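Side-chain contacts in tRNA (guanine(26)-N(2))-dimethyltransferase (Pyrococcus horikoshii, PDB 2DUL), which transfers two methyl groups from S-adenosyl-L-methionine to the N2 atom of guanine 26 in tRNA: residues L160-T165 against R198-V203; G202-Y207 against A229-K234; A177-R180 against A184-L187. All coordinates share one frame; numbering follows the deposited sequence.

Contact 1: residues L160-T165 against R198-V203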
loop_
_atom_site.group_PDB
_atom_site.type_symbol
_atom_site.label_atom_id
_atom_site.label_comp_id
_atom_site.label_asym_id
_atom_site.label_seq_id
_atom_site.Cartn_x
_atom_site.Cartn_y
_atom_site.Cartn_z
ATOM N N LEU A 160 -1.728 4.036 -8.910
ATOM C CA LEU A 160 -2.038 4.765 -7.699
ATOM C C LEU A 160 -1.384 4.100 -6.501
ATOM O O LEU A 160 -1.517 2.896 -6.299
ATOM C CB LEU A 160 -3.555 4.833 -7.497
ATOM C CG LEU A 160 -4.102 5.752 -6.401
ATOM C CD1 LEU A 160 -3.652 7.190 -6.659
ATOM C CD2 LEU A 160 -5.633 5.669 -6.390
ATOM N N GLY A 161 -0.664 4.893 -5.719
ATOM C CA GLY A 161 -0.027 4.376 -4.523
ATOM C C GLY A 161 -0.767 5.012 -3.365
ATOM O O GLY A 161 -0.847 6.237 -3.279
ATOM N N VAL A 162 -1.323 4.196 -2.480
ATOM C CA VAL A 162 -2.073 4.729 -1.356
ATOM C C VAL A 162 -1.593 4.154 -0.035
ATOM O O VAL A 162 -1.327 2.957 0.074
ATOM C CB VAL A 162 -3.582 4.410 -1.494
ATOM C CG1 VAL A 162 -4.370 5.168 -0.438
ATOM C CG2 VAL A 162 -4.070 4.754 -2.900
ATOM N N THR A 163 -1.482 5.016 0.965
ATOM C CA THR A 163 -1.064 4.594 2.291
ATOM C C THR A 163 -2.099 5.034 3.316
ATOM O O THR A 163 -2.637 6.137 3.235
ATOM C CB THR A 163 0.291 5.209 2.697
ATOM O OG1 THR A 163 1.305 4.804 1.771
ATOM C CG2 THR A 163 0.686 4.738 4.095
ATOM N N ALA A 164 -2.396 4.154 4.258
ATOM C CA ALA A 164 -3.324 4.465 5.330
ATOM C C ALA A 164 -2.500 4.262 6.593
ATOM O O ALA A 164 -1.983 3.173 6.830
ATOM C CB ALA A 164 -4.517 3.516 5.308
ATOM N N THR A 165 -2.358 5.318 7.388
ATOM C CA THR A 165 -1.577 5.249 8.619
ATOM C C THR A 165 -2.401 4.840 9.831
ATOM O O THR A 165 -1.968 4.011 10.631
ATOM C CB THR A 165 -0.910 6.601 8.929
ATOM O OG1 THR A 165 -0.072 6.981 7.832
ATOM C CG2 THR A 165 -0.063 6.497 10.190
ATOM N N ARG A 198 -7.063 -5.633 2.732
ATOM C CA ARG A 198 -8.043 -5.963 1.701
ATOM C C ARG A 198 -9.189 -4.958 1.687
ATOM O O ARG A 198 -9.807 -4.740 0.647
ATOM C CB ARG A 198 -8.573 -7.387 1.898
ATOM C CG ARG A 198 -7.552 -8.437 1.499
ATOM C CD ARG A 198 -8.026 -9.857 1.754
ATOM N NE ARG A 198 -6.966 -10.799 1.400
ATOM C CZ ARG A 198 -6.678 -11.176 0.158
ATOM N NH1 ARG A 198 -5.682 -12.026 -0.056
ATOM N NH2 ARG A 198 -7.397 -10.726 -0.869
ATOM N N ILE A 199 -9.474 -4.345 2.836
ATOM C CA ILE A 199 -10.516 -3.325 2.906
ATOM C C ILE A 199 -10.025 -2.104 2.123
ATOM O O ILE A 199 -10.778 -1.496 1.361
ATOM C CB ILE A 199 -10.831 -2.903 4.374
ATOM C CG1 ILE A 199 -11.664 -3.993 5.059
ATOM C CG2 ILE A 199 -11.619 -1.581 4.388
ATOM C CD1 ILE A 199 -11.848 -3.789 6.559
ATOM N N LEU A 200 -8.752 -1.762 2.294
ATOM C CA LEU A 200 -8.174 -0.619 1.588
ATOM C C LEU A 200 -8.231 -0.842 0.075
ATOM O O LEU A 200 -8.643 0.036 -0.678
ATOM C CB LEU A 200 -6.715 -0.420 2.001
ATOM C CG LEU A 200 -6.129 0.997 2.054
ATOM C CD1 LEU A 200 -4.611 0.897 1.923
ATOM C CD2 LEU A 200 -6.701 1.871 0.963
ATOM N N VAL A 201 -7.794 -2.013 -0.377
ATOM C CA VAL A 201 -7.820 -2.299 -1.810
ATOM C C VAL A 201 -9.260 -2.254 -2.300
ATOM O O VAL A 201 -9.553 -1.692 -3.358
ATOM C CB VAL A 201 -7.226 -3.689 -2.120
ATOM C CG1 VAL A 201 -7.366 -3.997 -3.613
ATOM C CG2 VAL A 201 -5.749 -3.727 -1.699
ATOM N N GLY A 202 -10.154 -2.841 -1.511
ATOM C CA GLY A 202 -11.559 -2.875 -1.863
ATOM C C GLY A 202 -12.224 -1.516 -2.018
ATOM O O GLY A 202 -13.070 -1.341 -2.895
ATOM N N VAL A 203 -11.855 -0.549 -1.184
ATOM C CA VAL A 203 -12.467 0.773 -1.284
ATOM C C VAL A 203 -11.960 1.516 -2.525
ATOM O O VAL A 203 -12.703 2.270 -3.159
ATOM C CB VAL A 203 -12.213 1.624 -0.004
ATOM C CG1 VAL A 203 -10.783 2.139 0.022
ATOM C CG2 VAL A 203 -13.227 2.778 0.060
#
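Leu200, on helix 192-209, drives its forked end against two residues of strand 158-164, Val162 and Ala164, and these three buried residues make up the whole contact. The two methyls of the leucine divide the work. CD2 meets CG1 of Val162 at 4.3 Å, while CD1 meets CB of Ala164 at the same separation of 4.3 Å. Val162 and Ala164 are alternate residues of an extended strand, so both send CB to the side facing the helix, and one leucine can serve both. Its CG sits some 33° short of the position anti to the backbone N (chi1 -147°), and this off-staggered torsion points the fork at the strand, with CD1 going to Ala164 and CD2 to Val162. On the strand, Val162 has CG1 anti to its backbone N (chi1 -171°), and this is the branch that touches the leucine. The meeting is wholly apolar, with no hydrogen bond across it, and it is not especially tight; the backbones stand apart, with CA of Ala164 and CA of Leu200 separated by 8.0 Å. Leu200 also touches Phe227 and Ala229 of the neighbouring strand 226-235, so its side chain lies over two strands at once. The arrangement is that of a helix laid on the face of a central sheet in the Rossmann-like, class I methyltransferase fold, where helix 192-209 comes after strand 158-164 and two short helices, and leads on to strand 213-223.

Contact 2: residues G202-Y207 against A229-K234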
loop_
_atom_site.group_PDB
_atom_site.type_symbol
_atom_site.label_atom_id
_atom_site.label_comp_id
_atom_site.label_asym_id
_atom_site.label_seq_id
_atom_site.Cartn_x
_atom_site.Cartn_y
_atom_site.Cartn_z
ATOM N N GLY A 202 -10.154 -2.841 -1.511
ATOM C CA GLY A 202 -11.559 -2.875 -1.863
ATOM C C GLY A 202 -12.224 -1.516 -2.018
ATOM O O GLY A 202 -13.070 -1.341 -2.895
ATOM N N VAL A 203 -11.855 -0.549 -1.184
ATOM C CA VAL A 203 -12.467 0.773 -1.284
ATOM C C VAL A 203 -11.960 1.516 -2.525
ATOM O O VAL A 203 -12.703 2.270 -3.159
ATOM C CB VAL A 203 -12.213 1.624 -0.004
ATOM C CG1 VAL A 203 -10.783 2.139 0.022
ATOM C CG2 VAL A 203 -13.227 2.778 0.060
ATOM N N ILE A 204 -10.700 1.288 -2.880
ATOM C CA ILE A 204 -10.129 1.911 -4.068
ATOM C C ILE A 204 -10.881 1.359 -5.284
ATOM O O ILE A 204 -11.270 2.112 -6.180
ATOM C CB ILE A 204 -8.624 1.578 -4.225
ATOM C CG1 ILE A 204 -7.829 2.188 -3.069
ATOM C CG2 ILE A 204 -8.102 2.130 -5.555
ATOM C CD1 ILE A 204 -6.372 1.764 -3.043
ATOM N N ALA A 205 -11.092 0.046 -5.293
ATOM C CA ALA A 205 -11.805 -0.608 -6.387
ATOM C C ALA A 205 -13.232 -0.079 -6.513
ATOM O O ALA A 205 -13.716 0.175 -7.614
ATOM C CB ALA A 205 -11.826 -2.124 -6.168
ATOM N N ARG A 206 -13.910 0.076 -5.381
ATOM C CA ARG A 206 -15.286 0.562 -5.393
ATOM C C ARG A 206 -15.391 2.007 -5.866
ATOM O O ARG A 206 -16.262 2.315 -6.674
ATOM C CB ARG A 206 -15.933 0.393 -4.010
ATOM C CG ARG A 206 -16.319 -1.063 -3.704
ATOM C CD ARG A 206 -16.986 -1.207 -2.344
ATOM N NE ARG A 206 -16.022 -1.009 -1.268
ATOM C CZ ARG A 206 -16.340 -0.618 -0.038
ATOM N NH1 ARG A 206 -17.604 -0.378 0.278
ATOM N NH2 ARG A 206 -15.388 -0.463 0.871
ATOM N N TYR A 207 -14.507 2.888 -5.395
ATOM C CA TYR A 207 -14.549 4.289 -5.832
ATOM C C TYR A 207 -14.187 4.439 -7.310
ATOM O O TYR A 207 -14.673 5.353 -7.989
ATOM C CB TYR A 207 -13.585 5.158 -5.016
ATOM C CG TYR A 207 -14.184 5.776 -3.769
ATOM C CD1 TYR A 207 -14.625 4.981 -2.714
ATOM C CD2 TYR A 207 -14.322 7.163 -3.654
ATOM C CE1 TYR A 207 -15.195 5.545 -1.569
ATOM C CE2 TYR A 207 -14.892 7.740 -2.517
ATOM C CZ TYR A 207 -15.326 6.927 -1.482
ATOM O OH TYR A 207 -15.900 7.483 -0.364
ATOM N N ALA A 229 -1.003 0.200 -0.591
ATOM C CA ALA A 229 -1.616 -0.430 -1.752
ATOM C C ALA A 229 -1.202 0.245 -3.049
ATOM O O ALA A 229 -1.392 1.452 -3.221
ATOM C CB ALA A 229 -3.139 -0.405 -1.624
ATOM N N PHE A 230 -0.624 -0.543 -3.951
ATOM C CA PHE A 230 -0.221 -0.049 -5.257
ATOM C C PHE A 230 -1.140 -0.730 -6.265
ATOM O O PHE A 230 -1.160 -1.959 -6.355
ATOM C CB PHE A 230 1.233 -0.422 -5.579
ATOM C CG PHE A 230 2.248 0.258 -4.706
ATOM C CD1 PHE A 230 2.825 -0.411 -3.632
ATOM C CD2 PHE A 230 2.626 1.573 -4.960
ATOM C CE1 PHE A 230 3.770 0.217 -2.818
ATOM C CE2 PHE A 230 3.572 2.216 -4.152
ATOM C CZ PHE A 230 4.145 1.536 -3.078
ATOM N N VAL A 231 -1.904 0.058 -7.012
ATOM C CA VAL A 231 -2.811 -0.511 -7.998
ATOM C C VAL A 231 -2.629 0.085 -9.379
ATOM O O VAL A 231 -2.206 1.233 -9.532
ATOM C CB VAL A 231 -4.297 -0.338 -7.573
ATOM C CG1 VAL A 231 -4.535 -1.037 -6.247
ATOM C CG2 VAL A 231 -4.653 1.131 -7.474
ATOM N N LYS A 232 -2.941 -0.725 -10.384
ATOM C CA LYS A 232 -2.851 -0.322 -11.778
ATOM C C LYS A 232 -4.283 -0.145 -12.263
ATOM O O LYS A 232 -5.076 -1.085 -12.228
ATOM C CB LYS A 232 -2.166 -1.414 -12.606
ATOM C CG LYS A 232 -2.118 -1.129 -14.108
ATOM C CD LYS A 232 -1.181 0.026 -14.440
ATOM C CE LYS A 232 -0.972 0.132 -15.949
ATOM N NZ LYS A 232 -0.058 1.238 -16.334
ATOM N N LEU A 233 -4.620 1.059 -12.701
ATOM C CA LEU A 233 -5.967 1.326 -13.182
ATOM C C LEU A 233 -6.184 0.661 -14.542
ATOM O O LEU A 233 -5.290 0.656 -15.390
ATOM C CB LEU A 233 -6.195 2.840 -13.275
ATOM C CG LEU A 233 -6.069 3.570 -11.930
ATOM C CD1 LEU A 233 -6.257 5.063 -12.127
ATOM C CD2 LEU A 233 -7.106 3.038 -10.953
ATOM N N LYS A 234 -7.366 0.082 -14.726
ATOM C CA LYS A 234 -7.728 -0.586 -15.973
ATOM C C LYS A 234 -8.849 0.221 -16.630
ATOM O O LYS A 234 -9.849 0.549 -15.991
ATOM C CB LYS A 234 -8.192 -2.013 -15.680
ATOM C CG LYS A 234 -7.242 -2.793 -14.773
ATOM C CD LYS A 234 -5.851 -2.931 -15.388
ATOM C CE LYS A 234 -5.875 -3.784 -16.651
ATOM N NZ LYS A 234 -6.350 -5.171 -16.368
#
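Ile204 on helix 192-209 makes all the apolar contacts here, meeting Ala229 and Val231 of strand 226-235 with a different branch for each. Its CD1 rests on CB of Ala229 at 4.1 Å. Its CG2 meets CG2 of Val231, also at 4.1 Å, and the two branched side chains cross obliquely. The isoleucine's torsions separate these roles: CG1 lies anti to the carbonyl carbon (chi1 -65°) and carries CD1 outward along an extended chain (chi2 173°), whereas CG2, anti to the backbone N, points to the valine. Ile204 also packs on Val162 of strand 158-164, so it bridges two adjacent strands. CA of Ile204 and CA of Val231 are 8.7 Å apart, so the two backbones stand apart and the side chains make the contact.

Polar interactions stay off this interface. Within the helix, the carbonyl oxygen of Gly202 accepts a hydrogen bond from the backbone N of Arg206 (3.0 Å) and a weak one from NE of the same arginine (3.4 Å). The edge of that guanidinium lies against Gly202, and its terminal nitrogens bond to the carbonyl oxygens of Tyr182 and Leu183, the last residue of helix 175-182 and the residue after it. On the strand, Lys234 pairs with Asp216 of strand 213-223, and Lys232 NZ bonds to the carbonyl oxygen of Arg157.

With only methyl groups meeting and no directional bond between helix and strand, the join probably rests on shape fit and the burial of apolar surface, while the charged groups of both segments find partners well away from it.

Contact 3: residues A177-R180 against A184-L187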
loop_
_atom_site.group_PDB
_atom_site.type_symbol
_atom_site.label_atom_id
_atom_site.label_comp_id
_atom_site.label_asym_id
_atom_site.label_seq_id
_atom_site.Cartn_x
_atom_site.Cartn_y
_atom_site.Cartn_z
ATOM N N ALA A 177 -15.790 4.274 12.953
ATOM C CA ALA A 177 -14.954 5.111 12.104
ATOM C C ALA A 177 -14.646 4.374 10.796
ATOM O O ALA A 177 -14.555 4.993 9.736
ATOM C CB ALA A 177 -13.657 5.466 12.825
ATOM N N CYS A 178 -14.491 3.052 10.872
ATOM C CA CYS A 178 -14.189 2.277 9.672
ATOM C C CYS A 178 -15.380 2.318 8.728
ATOM O O CYS A 178 -15.208 2.417 7.515
ATOM C CB CYS A 178 -13.841 0.820 10.015
ATOM S SG CYS A 178 -13.164 -0.117 8.598
ATOM N N LEU A 179 -16.588 2.245 9.280
ATOM C CA LEU A 179 -17.794 2.304 8.454
ATOM C C LEU A 179 -17.874 3.662 7.752
ATOM O O LEU A 179 -18.191 3.741 6.563
ATOM C CB LEU A 179 -19.049 2.108 9.310
ATOM C CG LEU A 179 -19.721 0.732 9.316
ATOM C CD1 LEU A 179 -18.733 -0.336 9.745
ATOM C CD2 LEU A 179 -20.927 0.765 10.255
ATOM N N ARG A 180 -17.582 4.728 8.492
ATOM C CA ARG A 180 -17.637 6.074 7.932
ATOM C C ARG A 180 -16.580 6.347 6.867
ATOM O O ARG A 180 -16.886 6.909 5.815
ATOM C CB ARG A 180 -17.494 7.138 9.032
ATOM C CG ARG A 180 -18.612 7.162 10.082
ATOM C CD ARG A 180 -18.685 8.529 10.768
ATOM N NE ARG A 180 -17.386 8.950 11.288
ATOM C CZ ARG A 180 -16.828 8.487 12.404
ATOM N NH1 ARG A 180 -17.454 7.583 13.145
ATOM N NH2 ARG A 180 -15.626 8.914 12.770
ATOM N N ALA A 184 -16.987 -0.196 5.194
ATOM C CA ALA A 184 -16.787 -1.632 5.345
ATOM C C ALA A 184 -16.757 -1.989 6.831
ATOM O O ALA A 184 -16.387 -1.158 7.665
ATOM C CB ALA A 184 -15.467 -2.053 4.678
ATOM N N VAL A 185 -17.158 -3.221 7.144
ATOM C CA VAL A 185 -17.175 -3.737 8.511
ATOM C C VAL A 185 -15.849 -4.472 8.745
ATOM O O VAL A 185 -15.585 -5.513 8.135
ATOM C CB VAL A 185 -18.358 -4.726 8.716
ATOM C CG1 VAL A 185 -18.383 -5.230 10.151
ATOM C CG2 VAL A 185 -19.681 -4.038 8.367
ATOM N N PRO A 186 -14.997 -3.939 9.636
ATOM C CA PRO A 186 -13.697 -4.547 9.933
ATOM C C PRO A 186 -13.741 -5.774 10.844
ATOM O O PRO A 186 -14.688 -5.968 11.610
ATOM C CB PRO A 186 -12.924 -3.392 10.561
ATOM C CG PRO A 186 -13.987 -2.734 11.388
ATOM C CD PRO A 186 -15.209 -2.730 10.459
ATOM N N LEU A 187 -12.701 -6.593 10.746
ATOM C CA LEU A 187 -12.575 -7.795 11.561
ATOM C C LEU A 187 -11.343 -7.663 12.449
ATOM O O LEU A 187 -10.221 -7.556 11.955
ATOM C CB LEU A 187 -12.428 -9.036 10.677
ATOM C CG LEU A 187 -12.077 -10.331 11.428
ATOM C CD1 LEU A 187 -13.165 -10.666 12.433
ATOM C CD2 LEU A 187 -11.897 -11.472 10.436
#
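Cys178 holds SG anti to its backbone N (chi1 -170°), which brings the sulfur to Ala184 and Pro186, while Leu179, with chi1 at an unusual -101° and chi2 at 57°, brings CD1 over the same loop. The proline ring packs on the cysteine: CG of Pro186 lies 3.8 Å from CB of Cys178, and CD of Pro186 lies 3.8 Å from SG of Cys178. The carbonyl oxygen of Ala184 lies close to both helix residues, 3.5 Å from SG of Cys178 and only 3.2 Å from CD1 of Leu179, a close approach. CD1 of Leu179 also reaches CG2 of Val185 at 4.1 Å. With a glycine in place of Pro186 the ring is gone, which would probably open a gap beside CB and SG of Cys178 and let the loop backbone turn more freely. The contact folds the loop back on the helix that precedes it. Ala184 sits against Ile199 and Arg206 of helix 192-209, and Val185 bonds by its backbone to Gly274 of strand 273-277, so the loop is wedged among helix 175-182, helix 192-209 and strand 273-277, while Cys178 meets Pro169 of helix 167-170 from its own helix.

In the fold
Strand 158-164 opens contact 1. Contact 3 opens on helix 175-182 and closes in the loop just after it, a very short loop nested inside the long, strand-free one that contact 1 completes on helix 192-209. Ile199 packs on Ala184 and Pro186, so the inner and outer loops touch. Contact 2 starts on the same helix, sharing Gly202 and Val203 with contact 1, and closes after strand 213-223, on strand 226-235. Contacts 1 and 2 follow one another along the helix, and their strands are sheet neighbours, joined by a probable hydrogen bond from Val162 N to Ala229 O (2.8 Å). Together they seat helix 192-209 on the sheet, with contact 3 packed against it at Ile199.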